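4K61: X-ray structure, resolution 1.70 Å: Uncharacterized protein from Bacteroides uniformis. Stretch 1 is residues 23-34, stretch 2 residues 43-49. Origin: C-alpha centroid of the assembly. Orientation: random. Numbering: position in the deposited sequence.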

# COMPACT_ATOMS: atom_id res chain seq x y z
N ALA A 23 -5.87 -4.41 14.05
CA ALA A 23 -5.58 -3.12 14.66
C ALA A 23 -6.19 -2.00 13.83
O ALA A 23 -5.91 -1.89 12.64
CB ALA A 23 -4.07 -2.91 14.76
N TRP A 24 -6.99 -1.15 14.47
CA TRP A 24 -7.66 -0.03 13.79
C TRP A 24 -6.96 1.31 14.02
O TRP A 24 -6.51 1.62 15.13
CB TRP A 24 -9.12 0.10 14.26
CG TRP A 24 -10.00 -1.03 13.82
CD1 TRP A 24 -10.33 -2.12 14.53
CD2 TRP A 24 -10.68 -1.14 12.55
NE1 TRP A 24 -11.16 -2.94 13.78
CE2 TRP A 24 -11.38 -2.36 12.57
CE3 TRP A 24 -10.72 -0.35 11.40
CZ2 TRP A 24 -12.14 -2.80 11.47
CZ3 TRP A 24 -11.49 -0.79 10.31
CH2 TRP A 24 -12.19 -2.00 10.37
N SER A 25 -6.89 2.11 12.97
CA SER A 25 -6.36 3.46 13.05
C SER A 25 -7.18 4.37 12.14
O SER A 25 -8.11 3.92 11.47
CB SER A 25 -4.87 3.50 12.67
OG SER A 25 -4.68 3.13 11.33
N HIS A 26 -6.88 5.67 12.23
CA HIS A 26 -7.55 6.71 11.46
C HIS A 26 -6.52 7.32 10.50
O HIS A 26 -5.36 7.48 10.87
CB HIS A 26 -8.07 7.78 12.42
CG HIS A 26 -9.25 7.36 13.24
ND1 HIS A 26 -10.12 8.29 13.75
CD2 HIS A 26 -9.72 6.15 13.62
CE1 HIS A 26 -11.07 7.67 14.44
NE2 HIS A 26 -10.84 6.37 14.38
N ASP A 27 -6.92 7.60 9.27
CA ASP A 27 -6.01 8.14 8.25
C ASP A 27 -6.86 9.11 7.46
O ASP A 27 -7.72 8.72 6.68
CB ASP A 27 -5.46 7.03 7.35
CG ASP A 27 -4.50 7.53 6.27
OD1 ASP A 27 -4.25 8.75 6.17
OD2 ASP A 27 -4.02 6.65 5.50
N GLU A 28 -6.62 10.39 7.71
CA GLU A 28 -7.49 11.49 7.31
C GLU A 28 -9.00 11.12 7.42
O GLU A 28 -9.54 10.99 8.54
CB GLU A 28 -7.01 12.11 5.98
CG GLU A 28 -7.14 11.34 4.67
CD GLU A 28 -6.32 11.97 3.52
OE1 GLU A 28 -5.37 12.77 3.76
OE2 GLU A 28 -6.65 11.67 2.35
N SER A 29 -9.66 10.92 6.28
CA SER A 29 -11.10 10.64 6.24
C SER A 29 -11.49 9.16 6.47
O SER A 29 -12.67 8.83 6.36
CB SER A 29 -11.60 11.03 4.84
OG SER A 29 -13.01 10.84 4.78
N TYR A 30 -10.53 8.28 6.73
CA TYR A 30 -10.75 6.83 6.64
C TYR A 30 -10.39 6.07 7.90
O TYR A 30 -9.57 6.52 8.73
CB TYR A 30 -9.89 6.29 5.49
CG TYR A 30 -10.16 6.97 4.20
CD1 TYR A 30 -11.29 6.65 3.44
CD2 TYR A 30 -9.32 7.97 3.74
CE1 TYR A 30 -11.59 7.32 2.27
CE2 TYR A 30 -9.59 8.63 2.55
CZ TYR A 30 -10.72 8.30 1.83
OH TYR A 30 -10.96 8.98 0.68
N TYR A 31 -11.04 4.92 8.07
CA TYR A 31 -10.66 3.95 9.08
C TYR A 31 -9.76 2.97 8.39
O TYR A 31 -10.05 2.50 7.29
CB TYR A 31 -11.89 3.20 9.57
CG TYR A 31 -12.90 4.11 10.17
CD1 TYR A 31 -12.80 4.53 11.51
CD2 TYR A 31 -13.95 4.60 9.42
CE1 TYR A 31 -13.71 5.39 12.05
CE2 TYR A 31 -14.86 5.46 9.96
CZ TYR A 31 -14.75 5.85 11.27
OH TYR A 31 -15.66 6.70 11.82
N VAL A 32 -8.68 2.59 9.07
CA VAL A 32 -7.75 1.64 8.49
C VAL A 32 -7.65 0.43 9.39
O VAL A 32 -7.35 0.55 10.59
CB VAL A 32 -6.35 2.26 8.29
CG1 VAL A 32 -5.40 1.22 7.68
CG2 VAL A 32 -6.45 3.52 7.43
N ALA A 33 -7.94 -0.74 8.80
CA ALA A 33 -7.75 -2.02 9.44
C ALA A 33 -6.43 -2.60 9.02
O ALA A 33 -6.12 -2.66 7.84
CB ALA A 33 -8.86 -2.99 9.07
N ASP A 34 -5.64 -3.01 10.02
CA ASP A 34 -4.38 -3.66 9.78
C ASP A 34 -4.44 -5.04 10.40
O ASP A 34 -4.75 -5.22 11.58
CB ASP A 34 -3.21 -2.89 10.40
CG ASP A 34 -1.91 -3.55 10.12
OD1 ASP A 34 -1.54 -3.61 8.92
OD2 ASP A 34 -1.30 -4.07 11.05
N LYS A 43 -3.78 -4.06 4.74
CA LYS A 43 -4.46 -2.90 5.24
C LYS A 43 -5.61 -2.58 4.32
O LYS A 43 -5.51 -2.69 3.09
CB LYS A 43 -3.53 -1.67 5.35
CG LYS A 43 -2.56 -1.74 6.51
CD LYS A 43 -1.62 -0.54 6.50
CE LYS A 43 -0.74 -0.51 7.73
NZ LYS A 43 0.29 -1.57 7.64
N VAL A 44 -6.73 -2.24 4.93
CA VAL A 44 -7.91 -1.91 4.15
C VAL A 44 -8.47 -0.59 4.70
O VAL A 44 -8.61 -0.41 5.92
CB VAL A 44 -9.01 -2.98 4.23
CG1 VAL A 44 -10.19 -2.59 3.37
CG2 VAL A 44 -8.51 -4.33 3.75
N TRP A 45 -8.72 0.32 3.77
CA TRP A 45 -9.23 1.66 4.09
C TRP A 45 -10.73 1.66 3.88
O TRP A 45 -11.19 1.23 2.80
CB TRP A 45 -8.62 2.73 3.16
CG TRP A 45 -7.25 3.22 3.56
CD1 TRP A 45 -6.93 4.44 4.07
CD2 TRP A 45 -6.01 2.49 3.48
NE1 TRP A 45 -5.59 4.52 4.34
CE2 TRP A 45 -5.00 3.34 3.96
CE3 TRP A 45 -5.66 1.20 3.04
CZ2 TRP A 45 -3.68 2.94 4.04
CZ3 TRP A 45 -4.33 0.82 3.09
CH2 TRP A 45 -3.37 1.68 3.60
N PHE A 46 -11.48 2.17 4.88
CA PHE A 46 -12.92 2.29 4.76
C PHE A 46 -13.33 3.74 4.92
O PHE A 46 -12.81 4.45 5.81
CB PHE A 46 -13.64 1.49 5.85
CG PHE A 46 -13.43 0.02 5.75
CD1 PHE A 46 -12.33 -0.56 6.35
CD2 PHE A 46 -14.31 -0.78 5.02
CE1 PHE A 46 -12.10 -1.91 6.25
CE2 PHE A 46 -14.07 -2.16 4.91
CZ PHE A 46 -12.98 -2.72 5.53
N ASP A 47 -14.28 4.17 4.09
CA ASP A 47 -14.87 5.49 4.31
C ASP A 47 -15.93 5.49 5.42
O ASP A 47 -16.24 4.46 6.00
CB ASP A 47 -15.39 6.10 2.98
CG ASP A 47 -16.55 5.32 2.35
OD1 ASP A 47 -17.32 4.62 3.08
OD2 ASP A 47 -16.69 5.47 1.10
N GLY A 48 -16.55 6.63 5.67
CA GLY A 48 -17.62 6.74 6.68
C GLY A 48 -18.87 5.90 6.43
O GLY A 48 -19.66 5.67 7.34
N GLN A 49 -19.06 5.48 5.18
CA GLN A 49 -20.20 4.63 4.82
C GLN A 49 -19.82 3.16 4.82
O GLN A 49 -20.56 2.33 4.31
CB GLN A 49 -20.75 5.05 3.46
CG GLN A 49 -21.34 6.44 3.51
CD GLN A 49 -22.04 6.82 2.22
OE1 GLN A 49 -21.39 7.22 1.25
NE2 GLN A 49 -23.36 6.70 2.19
O HOH W 1 -14.69 8.86 5.06

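The contact is an antiparallel strand pairing: residues 30-34 run against 43-46, with N-to-C directions 159° apart and axes approaching to 4.6 Å. Donor-acceptor accounting is simplest along the backbone. Tyr-31 and Phe-46 form a hydrogen-bonded pair, Tyr-31 N donating to Phe-46 O at 2.9 Å (157° at the hydrogen) and Phe-46 N to Tyr-31 O at 2.8 Å (163°). Two residues on, the pattern repeats: Ala-33 N reaches Val-44 O at 3.0 Å (165°), and Val-44 N reaches Ala-33 O at 3.0 Å (155°).

Val-32 and Asp-34 lie opposite Trp-45 and Lys-43 as non-hydrogen-bonded pairs, so their amides must look elsewhere. Those of stretch 1 turn to its own first strand: Val-32 N donates to Ser-25 O at 2.8 Å, and Asp-34 N to Ala-23 O at 2.9 Å. Strand 30-34 is therefore bonded along both edges. The acceptors facing 43-46 also receive CA-H...O contacts, of which Lys-43 CA to Ala-33 O is the shortest at 3.1 Å, with 151° at the hydrogen.

The indole donor is satisfied with nearly linear geometry. Trp-45 NE1 donates to Asp-27 OD2 at 2.9 Å and 172°, tying the second stretch to the residue that opens the type II' turn from Asp-27 to Tyr-30; the same carboxylate oxygen is also hydrogen-bonded elsewhere in the structure. Because OD2 lies near the indole plane, the ring face remains free for Val-32, whose CG2 sits 3.6 Å from the centroid of the Trp-45 five-membered ring, 20° off its normal, a CH-pi contact. Trp-45 in turn directs its edge toward the face of Tyr-30 in an offset arrangement, with planes at 72° and centroids 6.0 Å apart.

At the other end of the pairing, Lys-43 NZ donates to Asp-34 OD1 at 3.0 Å within a salt bridge. The lysine is extended through chi2 and chi3 (both t), then bends at chi4 (p, 72°).

The other face of the sheet, carrying Tyr-31, Ala-33, Val-44 and Phe-46, is packed without side-chain hydrogen bonds between the stretches. Phe-46 CE1 lies 4.4 Å from Ala-33 CB, and its CD1 meets Trp-24 CZ3 at 4.1 Å, at the edge of the indole.

Beyond the last bridge, water 1 continues the link: it donates to Ser-29 O at 2.4 Å, a notably short distance, and accepts from Gly-48 N at 3.0 Å.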